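D-hydantoinase (Ralstonia pickettii, PDB 1NFG) probably catalyses, as a zinc-dependent amidohydrolase, the stereospecific hydrolysis of the cyclic amide bond of D-hydantoin derivatives. Local coordinates at residues R47-H59 with F361-M375. Numbering follows the deposited sequence.
Sequences RYVFPGGIDVHTH and FVELVATRPAKVFGM. With ZN (zinc ion), chain E.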
loop_
_atom_site.group_PDB
_atom_site.type_symbol
_atom_site.label_atom_id
_atom_site.label_comp_id
_atom_site.label_asym_id
_atom_site.label_seq_id
_atom_site.Cartn_x
_atom_site.Cartn_y
_atom_site.Cartn_z
ATOM N N ARG A 47 -27.821 6.763 35.697
ATOM C CA ARG A 47 -27.987 6.653 34.256
ATOM C C ARG A 47 -27.239 7.720 33.476
ATOM O O ARG A 47 -26.890 8.778 34.006
ATOM C CB ARG A 47 -29.469 6.708 33.902
ATOM C CG ARG A 47 -30.260 5.509 34.385
ATOM C CD ARG A 47 -31.726 5.690 34.067
ATOM N NE ARG A 47 -32.510 4.494 34.353
ATOM C CZ ARG A 47 -33.822 4.408 34.154
ATOM N NH1 ARG A 47 -34.485 5.452 33.672
ATOM N NH2 ARG A 47 -34.469 3.281 34.430
ATOM N N TYR A 48 -26.980 7.423 32.209
ATOM C CA TYR A 48 -26.292 8.359 31.339
ATOM C C TYR A 48 -27.336 9.200 30.613
ATOM O O TYR A 48 -28.430 8.723 30.301
ATOM C CB TYR A 48 -25.445 7.618 30.296
ATOM C CG TYR A 48 -24.227 6.885 30.827
ATOM C CD1 TYR A 48 -23.278 7.536 31.618
ATOM C CD2 TYR A 48 -23.989 5.554 30.484
ATOM C CE1 TYR A 48 -22.124 6.884 32.047
ATOM C CE2 TYR A 48 -22.836 4.892 30.906
ATOM C CZ TYR A 48 -21.909 5.563 31.686
ATOM O OH TYR A 48 -20.762 4.915 32.090
ATOM N N VAL A 49 -26.996 10.453 30.351
ATOM C CA VAL A 49 -27.882 11.350 29.628
ATOM C C VAL A 49 -27.183 11.595 28.297
ATOM O O VAL A 49 -26.346 12.497 28.190
ATOM C CB VAL A 49 -28.050 12.695 30.372
ATOM C CG1 VAL A 49 -28.965 13.621 29.587
ATOM C CG2 VAL A 49 -28.595 12.450 31.771
ATOM N N PHE A 50 -27.519 10.780 27.296
ATOM C CA PHE A 50 -26.921 10.875 25.959
ATOM C C PHE A 50 -27.744 11.709 24.989
ATOM O O PHE A 50 -28.954 11.871 25.165
ATOM C CB PHE A 50 -26.817 9.496 25.298
ATOM C CG PHE A 50 -25.841 8.555 25.934
ATOM C CD1 PHE A 50 -24.539 8.954 26.223
ATOM C CD2 PHE A 50 -26.197 7.225 26.140
ATOM C CE1 PHE A 50 -23.599 8.029 26.704
ATOM C CE2 PHE A 50 -25.270 6.294 26.618
ATOM C CZ PHE A 50 -23.967 6.696 26.900
ATOM N N PRO A 51 -27.095 12.258 23.949
ATOM C CA PRO A 51 -27.838 13.043 22.960
ATOM C C PRO A 51 -28.675 11.984 22.225
ATOM O O PRO A 51 -28.303 10.807 22.215
ATOM C CB PRO A 51 -26.734 13.603 22.066
ATOM C CG PRO A 51 -25.598 13.772 23.000
ATOM C CD PRO A 51 -25.645 12.492 23.815
ATOM N N GLY A 52 -29.793 12.368 21.625
ATOM C CA GLY A 52 -30.601 11.376 20.927
ATOM C C GLY A 52 -29.909 10.780 19.708
ATOM O O GLY A 52 -29.218 11.485 18.967
ATOM N N GLY A 53 -30.095 9.480 19.496
ATOM C CA GLY A 53 -29.481 8.824 18.356
ATOM C C GLY A 53 -29.897 9.435 17.025
ATOM O O GLY A 53 -31.008 9.942 16.880
ATOM N N ILE A 54 -29.001 9.390 16.047
ATOM C CA ILE A 54 -29.282 9.939 14.726
ATOM C C ILE A 54 -28.881 8.937 13.651
ATOM O O ILE A 54 -27.698 8.747 13.385
ATOM C CB ILE A 54 -28.516 11.248 14.506
ATOM C CG1 ILE A 54 -28.999 12.297 15.516
ATOM C CG2 ILE A 54 -28.713 11.729 13.079
ATOM C CD1 ILE A 54 -28.283 13.620 15.416
ATOM N N ASP A 55 -29.875 8.305 13.031
ATOM C CA ASP A 55 -29.628 7.297 12.006
ATOM C C ASP A 55 -29.776 7.863 10.593
ATOM O O ASP A 55 -30.887 7.987 10.081
ATOM C CB ASP A 55 -30.594 6.132 12.203
ATOM C CG ASP A 55 -30.193 4.918 11.422
ATOM O OD1 ASP A 55 -29.452 5.076 10.425
ATOM O OD2 ASP A 55 -30.625 3.810 11.799
ATOM N N VAL A 56 -28.656 8.190 9.957
ATOM C CA VAL A 56 -28.688 8.765 8.619
ATOM C C VAL A 56 -28.798 7.761 7.471
ATOM O O VAL A 56 -28.543 8.109 6.319
ATOM C CB VAL A 56 -27.451 9.669 8.377
ATOM C CG1 VAL A 56 -27.368 10.719 9.477
ATOM C CG2 VAL A 56 -26.173 8.832 8.321
ATOM N N HIS A 57 -29.184 6.526 7.766
ATOM C CA HIS A 57 -29.315 5.537 6.702
ATOM C C HIS A 57 -30.486 4.592 6.943
ATOM O O HIS A 57 -30.298 3.473 7.427
ATOM C CB HIS A 57 -28.018 4.734 6.559
ATOM C CG HIS A 57 -27.954 3.888 5.321
ATOM N ND1 HIS A 57 -26.762 3.551 4.713
ATOM C CD2 HIS A 57 -28.928 3.313 4.576
ATOM C CE1 HIS A 57 -27.007 2.811 3.647
ATOM N NE2 HIS A 57 -28.313 2.653 3.541
ATOM N N THR A 58 -31.689 5.046 6.594
ATOM C CA THR A 58 -32.891 4.236 6.763
ATOM C C THR A 58 -33.751 4.166 5.509
ATOM O O THR A 58 -33.717 5.055 4.651
ATOM C CB THR A 58 -33.800 4.771 7.898
ATOM O OG1 THR A 58 -34.161 6.133 7.624
ATOM C CG2 THR A 58 -33.097 4.691 9.230
ATOM N N HIS A 59 -34.518 3.086 5.423
ATOM C CA HIS A 59 -35.453 2.848 4.329
ATOM C C HIS A 59 -36.720 2.434 5.062
ATOM O O HIS A 59 -37.218 1.316 4.925
ATOM C CB HIS A 59 -34.947 1.723 3.431
ATOM C CG HIS A 59 -33.620 2.012 2.798
ATOM N ND1 HIS A 59 -33.412 3.093 1.969
ATOM C CD2 HIS A 59 -32.433 1.365 2.880
ATOM C CE1 HIS A 59 -32.154 3.100 1.565
ATOM N NE2 HIS A 59 -31.539 2.063 2.104
ATOM N N PHE A 361 -18.811 6.525 21.359
ATOM C CA PHE A 361 -20.137 5.977 21.130
ATOM C C PHE A 361 -21.070 7.108 20.694
ATOM O O PHE A 361 -21.747 7.010 19.671
ATOM C CB PHE A 361 -20.666 5.348 22.411
ATOM C CG PHE A 361 -22.125 4.993 22.353
ATOM C CD1 PHE A 361 -22.564 3.904 21.607
ATOM C CD2 PHE A 361 -23.063 5.744 23.056
ATOM C CE1 PHE A 361 -23.917 3.564 21.566
ATOM C CE2 PHE A 361 -24.412 5.415 23.021
ATOM C CZ PHE A 361 -24.842 4.321 22.275
ATOM N N VAL A 362 -21.093 8.184 21.476
ATOM C CA VAL A 362 -21.934 9.333 21.173
ATOM C C VAL A 362 -21.523 9.989 19.860
ATOM O O VAL A 362 -22.374 10.366 19.053
ATOM C CB VAL A 362 -21.876 10.380 22.316
ATOM C CG1 VAL A 362 -22.708 11.622 21.951
ATOM C CG2 VAL A 362 -22.384 9.751 23.614
ATOM N N GLU A 363 -20.222 10.132 19.643
ATOM C CA GLU A 363 -19.733 10.735 18.408
ATOM C C GLU A 363 -20.291 10.006 17.188
ATOM O O GLU A 363 -20.862 10.615 16.288
ATOM C CB GLU A 363 -18.199 10.689 18.358
ATOM C CG GLU A 363 -17.619 10.987 16.970
ATOM C CD GLU A 363 -16.125 10.695 16.854
ATOM O OE1 GLU A 363 -15.622 9.778 17.541
ATOM O OE2 GLU A 363 -15.450 11.375 16.056
ATOM N N LEU A 364 -20.126 8.693 17.180
ATOM C CA LEU A 364 -20.562 7.853 16.072
ATOM C C LEU A 364 -22.063 7.691 15.949
ATOM O O LEU A 364 -22.623 7.749 14.857
ATOM C CB LEU A 364 -19.943 6.464 16.209
ATOM C CG LEU A 364 -18.423 6.383 16.158
ATOM C CD1 LEU A 364 -17.972 4.989 16.554
ATOM C CD2 LEU A 364 -17.956 6.744 14.759
ATOM N N VAL A 365 -22.701 7.469 17.084
ATOM C CA VAL A 365 -24.134 7.244 17.144
ATOM C C VAL A 365 -25.004 8.489 16.935
ATOM O O VAL A 365 -26.178 8.374 16.567
ATOM C CB VAL A 365 -24.458 6.544 18.493
ATOM C CG1 VAL A 365 -25.722 7.071 19.097
ATOM C CG2 VAL A 365 -24.539 5.056 18.276
ATOM N N ALA A 366 -24.437 9.679 17.131
ATOM C CA ALA A 366 -25.236 10.886 16.975
ATOM C C ALA A 366 -24.541 12.189 16.574
ATOM O O ALA A 366 -24.953 12.841 15.614
ATOM C CB ALA A 366 -26.028 11.117 18.249
ATOM N N THR A 367 -23.494 12.577 17.292
ATOM C CA THR A 367 -22.836 13.849 17.004
ATOM C C THR A 367 -22.140 13.993 15.659
ATOM O O THR A 367 -22.302 15.012 14.985
ATOM C CB THR A 367 -21.829 14.216 18.113
ATOM O OG1 THR A 367 -22.474 14.122 19.387
ATOM C CG2 THR A 367 -21.331 15.640 17.931
ATOM N N ARG A 368 -21.366 12.996 15.253
ATOM C CA ARG A 368 -20.665 13.108 13.980
ATOM C C ARG A 368 -21.618 13.123 12.774
ATOM O O ARG A 368 -21.434 13.921 11.856
ATOM C CB ARG A 368 -19.621 11.994 13.849
ATOM C CG ARG A 368 -18.497 12.319 12.877
ATOM C CD ARG A 368 -17.359 11.316 12.977
ATOM N NE ARG A 368 -16.324 11.585 11.981
ATOM C CZ ARG A 368 -15.197 10.887 11.852
ATOM N NH1 ARG A 368 -14.940 9.870 12.660
ATOM N NH2 ARG A 368 -14.328 11.196 10.896
ATOM N N PRO A 369 -22.652 12.253 12.764
ATOM C CA PRO A 369 -23.624 12.193 11.659
ATOM C C PRO A 369 -24.311 13.545 11.496
ATOM O O PRO A 369 -24.440 14.077 10.382
ATOM C CB PRO A 369 -24.616 11.133 12.121
ATOM C CG PRO A 369 -23.801 10.252 13.006
ATOM C CD PRO A 369 -22.948 11.226 13.775
ATOM N N ALA A 370 -24.752 14.089 12.629
ATOM C CA ALA A 370 -25.419 15.381 12.665
ATOM C C ALA A 370 -24.535 16.435 12.015
ATOM O O ALA A 370 -25.007 17.266 11.239
ATOM C CB ALA A 370 -25.721 15.771 14.107
ATOM N N LYS A 371 -23.247 16.401 12.336
ATOM C CA LYS A 371 -22.314 17.359 11.767
ATOM C C LYS A 371 -22.245 17.229 10.254
ATOM O O LYS A 371 -22.455 18.202 9.532
ATOM C CB LYS A 371 -20.913 17.160 12.344
ATOM C CG LYS A 371 -20.722 17.676 13.753
ATOM C CD LYS A 371 -19.300 17.430 14.213
ATOM C CE LYS A 371 -19.032 18.053 15.571
ATOM N NZ LYS A 371 -17.660 17.728 16.045
ATOM N N VAL A 372 -21.957 16.024 9.776
ATOM C CA VAL A 372 -21.837 15.793 8.343
ATOM C C VAL A 372 -23.080 16.180 7.551
ATOM O O VAL A 372 -22.988 16.922 6.576
ATOM C CB VAL A 372 -21.496 14.313 8.048
ATOM C CG1 VAL A 372 -21.460 14.062 6.541
ATOM C CG2 VAL A 372 -20.157 13.967 8.679
ATOM N N PHE A 373 -24.242 15.702 7.981
ATOM C CA PHE A 373 -25.474 15.985 7.262
ATOM C C PHE A 373 -26.236 17.270 7.610
ATOM O O PHE A 373 -27.454 17.340 7.469
ATOM C CB PHE A 373 -26.370 14.753 7.352
ATOM C CG PHE A 373 -25.769 13.549 6.686
ATOM C CD1 PHE A 373 -25.747 13.448 5.294
ATOM C CD2 PHE A 373 -25.153 12.552 7.438
ATOM C CE1 PHE A 373 -25.115 12.371 4.654
ATOM C CE2 PHE A 373 -24.515 11.469 6.813
ATOM C CZ PHE A 373 -24.497 11.381 5.415
ATOM N N GLY A 374 -25.490 18.284 8.043
ATOM C CA GLY A 374 -26.037 19.596 8.362
ATOM C C GLY A 374 -27.195 19.758 9.326
ATOM O O GLY A 374 -28.167 20.437 9.005
ATOM N N MET A 375 -27.090 19.162 10.507
ATOM C CA MET A 375 -28.140 19.262 11.517
ATOM C C MET A 375 -27.529 19.664 12.856
ATOM O O MET A 375 -28.214 19.677 13.881
ATOM C CB MET A 375 -28.843 17.920 11.684
ATOM C CG MET A 375 -29.427 17.359 10.412
ATOM S SD MET A 375 -30.273 15.811 10.735
ATOM C CE MET A 375 -28.894 14.668 10.779
HETATM ZN ZN ZN E . -29.342 1.335 1.845
#
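Ile54 and Val56, on the strand of the amidohydrolase TIM barrel that ends in the metal-binding His-Thr-His motif, pack against helix 361-372 and the turn that follows it. The axes of strand 53-58 and the helix approach to 6.0 Å and cross at 60°. From Ile54, CD1 reaches Ala370 CB at 3.6 Å, while CG2, placed anti to the backbone N, meets Met375 CE. Val56 meets the Phe373 ring obliquely at its CD2-CE2 bond, with CG1 by CD2 and CG2 3.5 Å from CE2; CG1 also touches Pro369 CB. At the other end, Val362 splits its methyls, CG1 to Pro51 CD and CG2 to Phe50 CD1, and Phe361 CE2 lies 3.8 Å above one face of the Phe50 ring. Beside the pi-type turn at 363-367, Pro369 N carries no hydrogen and cannot take Val365 O, one turn back; Ile54 N donates to this oxygen instead (3.0 Å, 172° at the hydrogen). Beyond this buried interface, His57 N donates to Asp55 OD1 in an Asx turn, and Asp55 OD2 is hydrogen-bonded to Ser312 OG. Glu260 OE2 is hydrogen-bonded to His57 ND1, leaving NE2 to bind zinc at 2.4 Å; His59 NE2 binds the same ion at 2.3 Å.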